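Local coordinates for extracellular solute-binding protein, family 3 (Methylophaga aminisulfidivorans MP, PDB 5SV6) that is of unknown function but has a periplasmic-binding-protein architecture and is probably associated with methanol dehydrogenase, at residues Tyr123-Tyr128 against Gln250-Ile255; Glu163-Glu168 against Glu237-Arg242; Ala52-Pro57 against Tyr192-Pro197. All coordinates share one frame; numbering follows the deposited sequence.

Interaction 1 of 3, residues Tyr123-Tyr128 against Gln250-Ile255; sequences YYKSGY and QFEQSI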
loop_
_atom_site.group_PDB
_atom_site.type_symbol
_atom_site.label_atom_id
_atom_site.label_comp_id
_atom_site.label_asym_id
_atom_site.label_seq_id
_atom_site.Cartn_x
_atom_site.Cartn_y
_atom_site.Cartn_z
ATOM N N TYR A 123 -6.149 8.065 -9.287
ATOM C CA TYR A 123 -5.516 7.569 -10.506
ATOM C C TYR A 123 -5.455 6.043 -10.550
ATOM O O TYR A 123 -5.094 5.463 -11.570
ATOM C CB TYR A 123 -4.150 8.234 -10.775
ATOM C CG TYR A 123 -3.085 8.002 -9.713
ATOM C CD1 TYR A 123 -2.963 8.849 -8.613
ATOM C CD2 TYR A 123 -2.177 6.967 -9.841
ATOM C CE1 TYR A 123 -1.981 8.639 -7.649
ATOM C CE2 TYR A 123 -1.191 6.755 -8.903
ATOM C CZ TYR A 123 -1.095 7.584 -7.807
ATOM O OH TYR A 123 -0.104 7.344 -6.881
ATOM N N TYR A 124 -5.806 5.404 -9.435
ATOM C CA TYR A 124 -6.160 3.978 -9.450
ATOM C C TYR A 124 -6.916 3.550 -8.211
ATOM O O TYR A 124 -7.010 4.284 -7.239
ATOM C CB TYR A 124 -4.944 3.057 -9.660
ATOM C CG TYR A 124 -3.908 3.007 -8.536
ATOM C CD1 TYR A 124 -3.711 1.844 -7.793
ATOM C CD2 TYR A 124 -3.101 4.100 -8.258
ATOM C CE1 TYR A 124 -2.754 1.787 -6.781
ATOM C CE2 TYR A 124 -2.136 4.053 -7.260
ATOM C CZ TYR A 124 -1.965 2.894 -6.526
ATOM O OH TYR A 124 -0.997 2.852 -5.541
ATOM N N LYS A 125 -7.422 2.328 -8.255
ATOM C CA LYS A 125 -8.065 1.726 -7.100
ATOM C C LYS A 125 -7.520 0.307 -6.954
ATOM O O LYS A 125 -7.391 -0.434 -7.937
ATOM C CB LYS A 125 -9.586 1.718 -7.305
ATOM C CG LYS A 125 -10.424 1.219 -6.106
ATOM C CD LYS A 125 -11.912 1.215 -6.493
ATOM C CE LYS A 125 -12.795 0.722 -5.356
ATOM N NZ LYS A 125 -14.234 0.848 -5.701
ATOM N N SER A 126 -7.163 -0.073 -5.736
ATOM C CA SER A 126 -6.741 -1.450 -5.509
ATOM C C SER A 126 -7.304 -1.925 -4.181
ATOM O O SER A 126 -8.129 -1.249 -3.582
ATOM C CB SER A 126 -5.215 -1.572 -5.556
ATOM O OG SER A 126 -4.833 -2.928 -5.691
ATOM N N GLY A 127 -6.895 -3.105 -3.740
ATOM C CA GLY A 127 -7.416 -3.630 -2.493
ATOM C C GLY A 127 -6.429 -4.493 -1.742
ATOM O O GLY A 127 -5.391 -4.883 -2.280
ATOM N N TYR A 128 -6.755 -4.761 -0.482
ATOM C CA TYR A 128 -6.059 -5.759 0.314
ATOM C C TYR A 128 -6.373 -7.105 -0.315
ATOM O O TYR A 128 -7.436 -7.276 -0.897
ATOM C CB TYR A 128 -6.533 -5.696 1.779
ATOM C CG TYR A 128 -5.917 -4.523 2.494
ATOM C CD1 TYR A 128 -6.432 -3.245 2.341
ATOM C CD2 TYR A 128 -4.781 -4.686 3.280
ATOM C CE1 TYR A 128 -5.840 -2.160 2.954
ATOM C CE2 TYR A 128 -4.188 -3.612 3.901
ATOM C CZ TYR A 128 -4.718 -2.351 3.732
ATOM O OH TYR A 128 -4.124 -1.272 4.350
ATOM N N GLN A 250 -11.029 -2.076 -0.178
ATOM C CA GLN A 250 -10.593 -1.506 -1.455
ATOM C C GLN A 250 -10.571 0.016 -1.356
ATOM O O GLN A 250 -11.505 0.614 -0.835
ATOM C CB GLN A 250 -11.531 -1.937 -2.591
ATOM C CG GLN A 250 -11.505 -3.423 -2.898
ATOM C CD GLN A 250 -12.464 -3.813 -4.017
ATOM O OE1 GLN A 250 -12.938 -2.963 -4.776
ATOM N NE2 GLN A 250 -12.726 -5.106 -4.142
ATOM N N PHE A 251 -9.507 0.641 -1.859
ATOM C CA PHE A 251 -9.313 2.082 -1.669
ATOM C C PHE A 251 -8.842 2.786 -2.941
ATOM O O PHE A 251 -7.901 2.329 -3.600
ATOM C CB PHE A 251 -8.293 2.337 -0.550
ATOM C CG PHE A 251 -8.744 1.841 0.803
ATOM C CD1 PHE A 251 -9.345 2.710 1.707
ATOM C CD2 PHE A 251 -8.592 0.507 1.154
ATOM C CE1 PHE A 251 -9.789 2.254 2.940
ATOM C CE2 PHE A 251 -9.032 0.039 2.391
ATOM C CZ PHE A 251 -9.630 0.916 3.287
ATOM N N GLU A 252 -9.481 3.909 -3.261
ATOM C CA GLU A 252 -9.026 4.762 -4.353
ATOM C C GLU A 252 -7.786 5.524 -3.896
ATOM O O GLU A 252 -7.726 6.007 -2.762
ATOM C CB GLU A 252 -10.122 5.743 -4.784
ATOM C CG GLU A 252 -11.302 5.075 -5.489
ATOM C CD GLU A 252 -12.400 6.064 -5.844
ATOM O OE1 GLU A 252 -12.430 7.171 -5.264
ATOM O OE2 GLU A 252 -13.220 5.744 -6.722
ATOM N N GLN A 253 -6.798 5.630 -4.774
ATOM C CA GLN A 253 -5.559 6.332 -4.436
ATOM C C GLN A 253 -5.396 7.634 -5.225
ATOM O O GLN A 253 -5.663 7.674 -6.424
ATOM C CB GLN A 253 -4.357 5.417 -4.670
ATOM C CG GLN A 253 -4.420 4.130 -3.851
ATOM C CD GLN A 253 -4.338 4.401 -2.364
ATOM O OE1 GLN A 253 -3.311 4.862 -1.870
ATOM N NE2 GLN A 253 -5.433 4.146 -1.647
ATOM N N SER A 254 -4.928 8.681 -4.552
ATOM C CA SER A 254 -4.779 10.003 -5.165
ATOM C C SER A 254 -3.431 10.637 -4.855
ATOM O O SER A 254 -2.761 10.253 -3.899
ATOM C CB SER A 254 -5.858 10.955 -4.644
ATOM O OG SER A 254 -7.166 10.513 -4.961
ATOM N N ILE A 255 -3.047 11.619 -5.663
ATOM C CA ILE A 255 -1.934 12.512 -5.326
ATOM C C ILE A 255 -2.426 13.458 -4.240
ATOM O O ILE A 255 -3.590 13.849 -4.269
ATOM C CB ILE A 255 -1.537 13.380 -6.546
ATOM C CG1 ILE A 255 -1.209 12.518 -7.771
ATOM C CG2 ILE A 255 -0.388 14.303 -6.201
ATOM C CD1 ILE A 255 -0.021 11.613 -7.600
#

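Interaction 2 of 3, residues Glu163-Glu168 against Glu237-Arg242; sequences EVMLRE and EIAPTR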
loop_
_atom_site.group_PDB
_atom_site.type_symbol
_atom_site.label_atom_id
_atom_site.label_comp_id
_atom_site.label_asym_id
_atom_site.label_seq_id
_atom_site.Cartn_x
_atom_site.Cartn_y
_atom_site.Cartn_z
ATOM N N GLU A 163 -6.360 -6.353 10.315
ATOM C CA GLU A 163 -6.444 -6.522 11.762
ATOM C C GLU A 163 -7.898 -6.550 12.219
ATOM O O GLU A 163 -8.294 -7.413 12.985
ATOM C CB GLU A 163 -5.680 -5.412 12.508
ATOM C CG GLU A 163 -5.654 -5.667 14.006
ATOM C CD GLU A 163 -4.992 -4.565 14.823
ATOM O OE1 GLU A 163 -4.241 -3.739 14.260
ATOM O OE2 GLU A 163 -5.235 -4.539 16.043
ATOM N N VAL A 164 -8.687 -5.595 11.740
ATOM C CA VAL A 164 -10.110 -5.545 12.065
ATOM C C VAL A 164 -10.781 -6.886 11.753
ATOM O O VAL A 164 -11.521 -7.412 12.567
ATOM C CB VAL A 164 -10.822 -4.390 11.311
ATOM C CG1 VAL A 164 -12.282 -4.279 11.747
ATOM C CG2 VAL A 164 -10.089 -3.064 11.555
HETATM N N MSE A 165 -10.469 -7.465 10.599
HETATM C CA MSE A 165 -11.105 -8.715 10.190
HETATM C C MSE A 165 -10.573 -9.945 10.923
HETATM O O MSE A 165 -11.297 -10.922 11.117
HETATM C CB MSE A 165 -10.998 -8.905 8.675
HETATM C CG MSE A 165 -11.717 -7.838 7.865
HETATM SE SE MSE A 165 -13.549 -7.541 8.527
HETATM C CE MSE A 165 -14.238 -9.373 8.386
ATOM N N LEU A 166 -9.313 -9.901 11.341
ATOM C CA LEU A 166 -8.752 -11.010 12.111
ATOM C C LEU A 166 -9.436 -11.088 13.477
ATOM O O LEU A 166 -9.715 -12.177 13.994
ATOM C CB LEU A 166 -7.236 -10.846 12.266
ATOM C CG LEU A 166 -6.396 -12.111 12.069
ATOM C CD1 LEU A 166 -6.770 -12.843 10.785
ATOM C CD2 LEU A 166 -4.893 -11.798 12.099
ATOM N N ARG A 167 -9.706 -9.927 14.059
ATOM C CA ARG A 167 -10.469 -9.881 15.302
ATOM C C ARG A 167 -11.878 -10.405 15.055
ATOM O O ARG A 167 -12.397 -11.215 15.825
ATOM C CB ARG A 167 -10.538 -8.456 15.834
ATOM C CG ARG A 167 -9.191 -7.848 16.173
ATOM C CD ARG A 167 -9.390 -6.476 16.779
ATOM N NE ARG A 167 -8.143 -5.857 17.201
ATOM C CZ ARG A 167 -7.673 -5.917 18.441
ATOM N NH1 ARG A 167 -8.353 -6.578 19.368
ATOM N NH2 ARG A 167 -6.533 -5.312 18.755
ATOM N N GLU A 168 -12.485 -9.953 13.959
ATOM C CA GLU A 168 -13.828 -10.385 13.593
ATOM C C GLU A 168 -13.966 -11.907 13.560
ATOM O O GLU A 168 -14.951 -12.444 14.062
ATOM C CB GLU A 168 -14.258 -9.787 12.246
ATOM C CG GLU A 168 -15.575 -10.356 11.705
ATOM C CD GLU A 168 -16.788 -9.948 12.537
ATOM O OE1 GLU A 168 -16.668 -8.997 13.337
ATOM O OE2 GLU A 168 -17.864 -10.572 12.381
ATOM N N GLU A 237 -14.985 -5.340 -1.757
ATOM C CA GLU A 237 -14.872 -3.915 -1.400
ATOM C C GLU A 237 -15.193 -3.638 0.065
ATOM O O GLU A 237 -14.455 -2.926 0.754
ATOM C CB GLU A 237 -15.750 -3.037 -2.306
ATOM C CG GLU A 237 -15.623 -1.534 -2.011
ATOM C CD GLU A 237 -16.143 -0.652 -3.134
ATOM O OE1 GLU A 237 -17.049 -1.090 -3.873
ATOM O OE2 GLU A 237 -15.638 0.482 -3.286
ATOM N N ILE A 238 -16.305 -4.195 0.540
ATOM C CA ILE A 238 -16.709 -4.021 1.930
ATOM C C ILE A 238 -16.938 -5.380 2.576
ATOM O O ILE A 238 -17.827 -6.122 2.164
ATOM C CB ILE A 238 -18.018 -3.205 2.028
ATOM C CG1 ILE A 238 -17.919 -1.925 1.192
ATOM C CG2 ILE A 238 -18.355 -2.882 3.483
ATOM C CD1 ILE A 238 -16.942 -0.915 1.729
ATOM N N ALA A 239 -16.133 -5.715 3.578
ATOM C CA ALA A 239 -16.313 -6.972 4.301
ATOM C C ALA A 239 -17.296 -6.802 5.454
ATOM O O ALA A 239 -17.140 -5.894 6.281
ATOM C CB ALA A 239 -14.979 -7.502 4.817
ATOM N N PRO A 240 -18.313 -7.679 5.510
ATOM C CA PRO A 240 -19.335 -7.643 6.566
ATOM C C PRO A 240 -18.777 -8.073 7.911
ATOM O O PRO A 240 -17.848 -8.874 7.958
ATOM C CB PRO A 240 -20.381 -8.660 6.084
ATOM C CG PRO A 240 -19.643 -9.555 5.166
ATOM C CD PRO A 240 -18.624 -8.686 4.482
ATOM N N THR A 241 -19.331 -7.527 8.988
ATOM C CA THR A 241 -18.995 -7.969 10.338
ATOM C C THR A 241 -20.288 -8.244 11.106
ATOM O O THR A 241 -21.336 -7.689 10.782
ATOM C CB THR A 241 -18.131 -6.931 11.090
ATOM O OG1 THR A 241 -18.882 -5.731 11.318
ATOM C CG2 THR A 241 -16.874 -6.600 10.289
ATOM N N ARG A 242 -20.224 -9.107 12.111
ATOM C CA ARG A 242 -21.437 -9.513 12.808
ATOM C C ARG A 242 -22.048 -8.380 13.623
ATOM O O ARG A 242 -23.254 -8.149 13.563
ATOM C CB ARG A 242 -21.169 -10.715 13.717
ATOM C CG ARG A 242 -20.632 -11.929 12.983
ATOM C CD ARG A 242 -20.603 -13.163 13.875
ATOM N NE ARG A 242 -19.752 -14.216 13.322
ATOM C CZ ARG A 242 -20.050 -14.947 12.250
ATOM N NH1 ARG A 242 -19.208 -15.883 11.829
ATOM N NH2 ARG A 242 -21.186 -14.741 11.593
#

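Interaction 3 of 3, residues Ala52-Pro57 against Tyr192-Pro197; sequences ASDEMP and YVRYAP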
loop_
_atom_site.group_PDB
_atom_site.type_symbol
_atom_site.label_atom_id
_atom_site.label_comp_id
_atom_site.label_asym_id
_atom_site.label_seq_id
_atom_site.Cartn_x
_atom_site.Cartn_y
_atom_site.Cartn_z
ATOM N N ALA A 52 9.914 8.711 0.236
ATOM C CA ALA A 52 10.644 7.945 1.232
ATOM C C ALA A 52 11.915 7.373 0.620
ATOM O O ALA A 52 11.903 6.832 -0.481
ATOM C CB ALA A 52 9.765 6.824 1.788
ATOM N N SER A 53 13.022 7.482 1.339
ATOM C CA SER A 53 14.280 6.996 0.790
ATOM C C SER A 53 14.441 5.470 0.914
ATOM O O SER A 53 15.363 4.898 0.350
ATOM C CB SER A 53 15.458 7.742 1.417
ATOM O OG SER A 53 15.571 7.420 2.789
ATOM N N ASP A 54 13.539 4.809 1.632
ATOM C CA ASP A 54 13.661 3.362 1.837
ATOM C C ASP A 54 12.303 2.734 2.107
ATOM O O ASP A 54 12.032 2.288 3.224
ATOM C CB ASP A 54 14.609 3.050 3.005
ATOM C CG ASP A 54 15.017 1.574 3.055
ATOM O OD1 ASP A 54 15.040 0.922 1.988
ATOM O OD2 ASP A 54 15.316 1.066 4.159
ATOM N N GLU A 55 11.432 2.726 1.104
ATOM C CA GLU A 55 10.122 2.102 1.292
ATOM C C GLU A 55 9.648 1.402 0.017
ATOM O O GLU A 55 8.644 1.776 -0.578
ATOM C CB GLU A 55 9.077 3.105 1.802
ATOM C CG GLU A 55 7.714 2.464 2.073
ATOM C CD GLU A 55 7.109 2.820 3.410
ATOM O OE1 GLU A 55 7.834 3.329 4.295
ATOM O OE2 GLU A 55 5.892 2.573 3.568
HETATM N N MSE A 56 10.403 0.396 -0.405
HETATM C CA MSE A 56 10.022 -0.403 -1.552
HETATM C C MSE A 56 8.751 -1.163 -1.190
HETATM O O MSE A 56 8.531 -1.479 -0.015
HETATM C CB MSE A 56 11.165 -1.354 -1.937
HETATM C CG MSE A 56 12.372 -0.636 -2.500
HETATM SE SE MSE A 56 11.918 0.373 -4.109
HETATM C CE MSE A 56 12.077 -1.026 -5.465
ATOM N N PRO A 57 7.903 -1.457 -2.186
ATOM C CA PRO A 57 8.156 -1.207 -3.615
ATOM C C PRO A 57 7.716 0.188 -4.079
ATOM O O PRO A 57 7.834 0.485 -5.263
ATOM C CB PRO A 57 7.321 -2.292 -4.304
ATOM C CG PRO A 57 6.118 -2.449 -3.385
ATOM C CD PRO A 57 6.633 -2.182 -1.968
ATOM N N TYR A 192 13.963 4.971 13.209
ATOM C CA TYR A 192 13.383 4.936 11.872
ATOM C C TYR A 192 12.859 3.532 11.633
ATOM O O TYR A 192 13.629 2.600 11.403
ATOM C CB TYR A 192 14.430 5.286 10.818
ATOM C CG TYR A 192 15.189 6.559 11.110
ATOM C CD1 TYR A 192 14.702 7.795 10.696
ATOM C CD2 TYR A 192 16.395 6.527 11.797
ATOM C CE1 TYR A 192 15.404 8.964 10.958
ATOM C CE2 TYR A 192 17.096 7.686 12.070
ATOM C CZ TYR A 192 16.598 8.897 11.652
ATOM O OH TYR A 192 17.305 10.046 11.914
ATOM N N VAL A 193 11.545 3.388 11.698
ATOM C CA VAL A 193 10.909 2.081 11.669
ATOM C C VAL A 193 10.571 1.705 10.230
ATOM O O VAL A 193 9.594 2.201 9.669
ATOM C CB VAL A 193 9.625 2.118 12.504
ATOM C CG1 VAL A 193 9.021 0.741 12.615
ATOM C CG2 VAL A 193 9.914 2.705 13.882
ATOM N N ARG A 194 11.382 0.840 9.625
ATOM C CA ARG A 194 11.176 0.501 8.216
ATOM C C ARG A 194 10.049 -0.520 7.983
ATOM O O ARG A 194 9.841 -1.430 8.791
ATOM C CB ARG A 194 12.492 0.078 7.539
ATOM C CG ARG A 194 13.164 -1.164 8.115
ATOM C CD ARG A 194 14.498 -1.433 7.409
ATOM N NE ARG A 194 14.424 -1.245 5.955
ATOM C CZ ARG A 194 14.241 -2.223 5.067
ATOM N NH1 ARG A 194 14.107 -3.481 5.466
ATOM N NH2 ARG A 194 14.193 -1.943 3.771
ATOM N N TYR A 195 9.325 -0.327 6.877
ATOM C CA TYR A 195 8.211 -1.173 6.452
ATOM C C TYR A 195 8.704 -2.077 5.332
ATOM O O TYR A 195 9.071 -1.574 4.266
ATOM C CB TYR A 195 7.115 -0.300 5.822
ATOM C CG TYR A 195 5.934 0.096 6.684
ATOM C CD1 TYR A 195 5.949 1.282 7.415
ATOM C CD2 TYR A 195 4.777 -0.679 6.710
ATOM C CE1 TYR A 195 4.855 1.673 8.182
ATOM C CE2 TYR A 195 3.679 -0.300 7.472
ATOM C CZ TYR A 195 3.726 0.878 8.211
ATOM O OH TYR A 195 2.646 1.263 8.977
ATOM N N ALA A 196 8.693 -3.393 5.535
ATOM C CA ALA A 196 9.117 -4.310 4.473
ATOM C C ALA A 196 8.082 -5.398 4.155
ATOM O O ALA A 196 8.131 -6.492 4.719
ATOM C CB ALA A 196 10.477 -4.944 4.812
ATOM N N PRO A 197 7.148 -5.107 3.234
ATOM C CA PRO A 197 6.116 -6.094 2.880
ATOM C C PRO A 197 6.651 -7.362 2.202
ATOM O O PRO A 197 5.974 -8.399 2.222
ATOM C CB PRO A 197 5.209 -5.316 1.917
ATOM C CG PRO A 197 6.083 -4.228 1.372
ATOM C CD PRO A 197 6.962 -3.834 2.515
HETATM O O HOH W 1 9.900 1.942 5.331
HETATM O O HOH W 2 10.215 -2.066 1.722
#

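Interaction 1 of 3, residues Tyr123-Tyr128 against Gln250-Ile255
Gln253 lies over one face of the Tyr124 ring on the tightly packed side of this strand pair. Its CB is 4.0 Å from the ring centroid of Tyr124, 25° off the normal, a CH-pi contact set toward the rim, and its CG continues to 3.8 Å from Tyr124 CZ. The Gln253 chain bends at CG (chi2 -65°), which turns the amide away from stacking and lets NE2 bond to Asp111 OD1. Beside it, the Tyr123 ring meets Ile255 at about a right angle, CE1 to CD1 3.6 Å, while its hydroxyl bonds to Met108 O. The backbones are antiparallel and zipped by four hydrogen bonds: Tyr123 N to Gln253 O, Gln253 N to Tyr124 O at 2.8 Å and almost straight, and a reciprocal pair joining Ser126 and Phe251. Of that pair, Phe251 N to Ser126 O is 2.9 Å, whereas Ser126 N reaches Phe251 O from above the carbonyl plane at 3.3 Å. Antiparallel strands crossing together between two lobes are the hinge of a type 2 periplasmic binding protein, and strands 118-133 and 247-257 are consistent with that role. At Gly127 a side chain would run into Gln250 CG, which lies 4.1 Å from the glycine CA. The face carrying Lys125 and Glu252, both partly exposed, is looser. Lys125 is fully extended, its CG 4.0 Å from Glu252 CG, and its methylenes pass Gln250 OE1 without a bond. Its ammonium instead forms a salt bridge with Glu237, and the Gln250 NE2 is taken by Ser235 O. Towards the Tyr128 end, that partly exposed ring offers its edge to one carbon of Phe251; the Tyr128 ring also meets that of Trp215, which Phe251 touches as well.

Interaction 2 of 3, residues Glu163-Glu168 against Glu237-Arg242
Glu168 and Met165, one helical turn apart, reach across to Ala239-Arg242 in two different ways, one polar and one apolar. The carboxylate of Glu168 is presented with CG anti to the backbone N (chi1 172°) and a bend at the next bond, which brings its oxygens alongside Thr241 and the start of Arg242. OE2 accepts the backbone N-H of Arg242 at 2.8 Å, the donor coming from above the carboxylate plane. The same Glu168 OE2 is close to Arg242 CG, 3.1 Å, so the oxygen rests against the base of the arginine chain. The guanidinium stands well beyond: its plane is 44° from that of the carboxylate, and with NE 4.2 Å from Glu168 OE2 and no N-H aimed at the oxygen, the two charges are merely near each other. OE1 faces Thr241 CB at 3.4 Å, while Thr241 OG1 turns to Glu245 O. Shortening Glu168 to an alanine is likely to leave the Arg242 N-H without its carboxylate acceptor, and the loop at Thr241-Arg242 less firmly tied to the helix. The bend at chi2 sets the selenium of selenomethionine Met165 against two methyls, SE lying 4.0 Å from Ala239 CB and 3.9 Å from Thr241 CG2, and a second bend at chi3 brings CE to 3.7 Å from Pro240 O. Helix 161-168 thus lies against the chain leaving the short strand 238-239, at the margin of the mixed sheet. Strand 247-257 takes part through Val247, which touches Val164, Met165 and Thr241; behind the helix, Leu166 packs on Trp143, on strand 154-156 and on helix 172-180.

Interaction 3 of 3, residues Ala52-Pro57 against Tyr192-Pro197
Asp54 and Arg194 form a side-on salt bridge: NE and NH2 of the arginine both donate to the same carboxylate oxygen, OD2, with Arg194 NE to Asp54 OD2 at 3.1 Å and NH2 to that oxygen at 3.2 Å. Both nitrogens approach from one face on the syn side, while the oxygen lies near the guanidinium plane, and the planes of the two groups differ by 23°. A further bond from Arg194 NH2 to Asp54 OD1 is weak. The arginine chain folds at chi3 (-42°) to turn its nitrogen edge to the acid. Next comes water 1, which accepts from Tyr195 N at 2.8 Å and donates to Asp54 O and Glu55 OE1. Glu55 OE1 also receives the Ala91 N-H. A second water sits between Tyr195 O and Met56 O, the latter link doubtful because it is so short. Outward of these, the side chains of Glu55 and Tyr195 lie side by side and point the same way, the carboxylate turned 36° from the ring, with Glu55 OE2 3.9 Å from Tyr195 CB. Pro197 CG packs 4.0 Å from Pro57 CD, and the same ring lies near Met56 O. With charge pairing and water mediation but no direct backbone hydrogen bond, the contact resembles an interface across the cleft of a two-lobed binding protein, which could probably part more readily than a packed core.

Overall arrangement
Interactions 1 and 2 share the mixed sheet, since strands 247-257 and 238-239 are neighbours in it, and they touch through the salt bridge of Lys125 NZ to Glu237 OE2 at 2.8 Å, although their centres are about 19 Å apart. Interaction 1 probably marks the hinge, interaction 2 lies within the lobe that contains helix 161-168, and interaction 3 appears to join the two lobes across the cleft. The centre of interaction 3 is about 19 Å from that of interaction 1 and about 27 Å from that of interaction 2, with no contact to either. In relatives the cleft holds the ligand; whether it does here is not established.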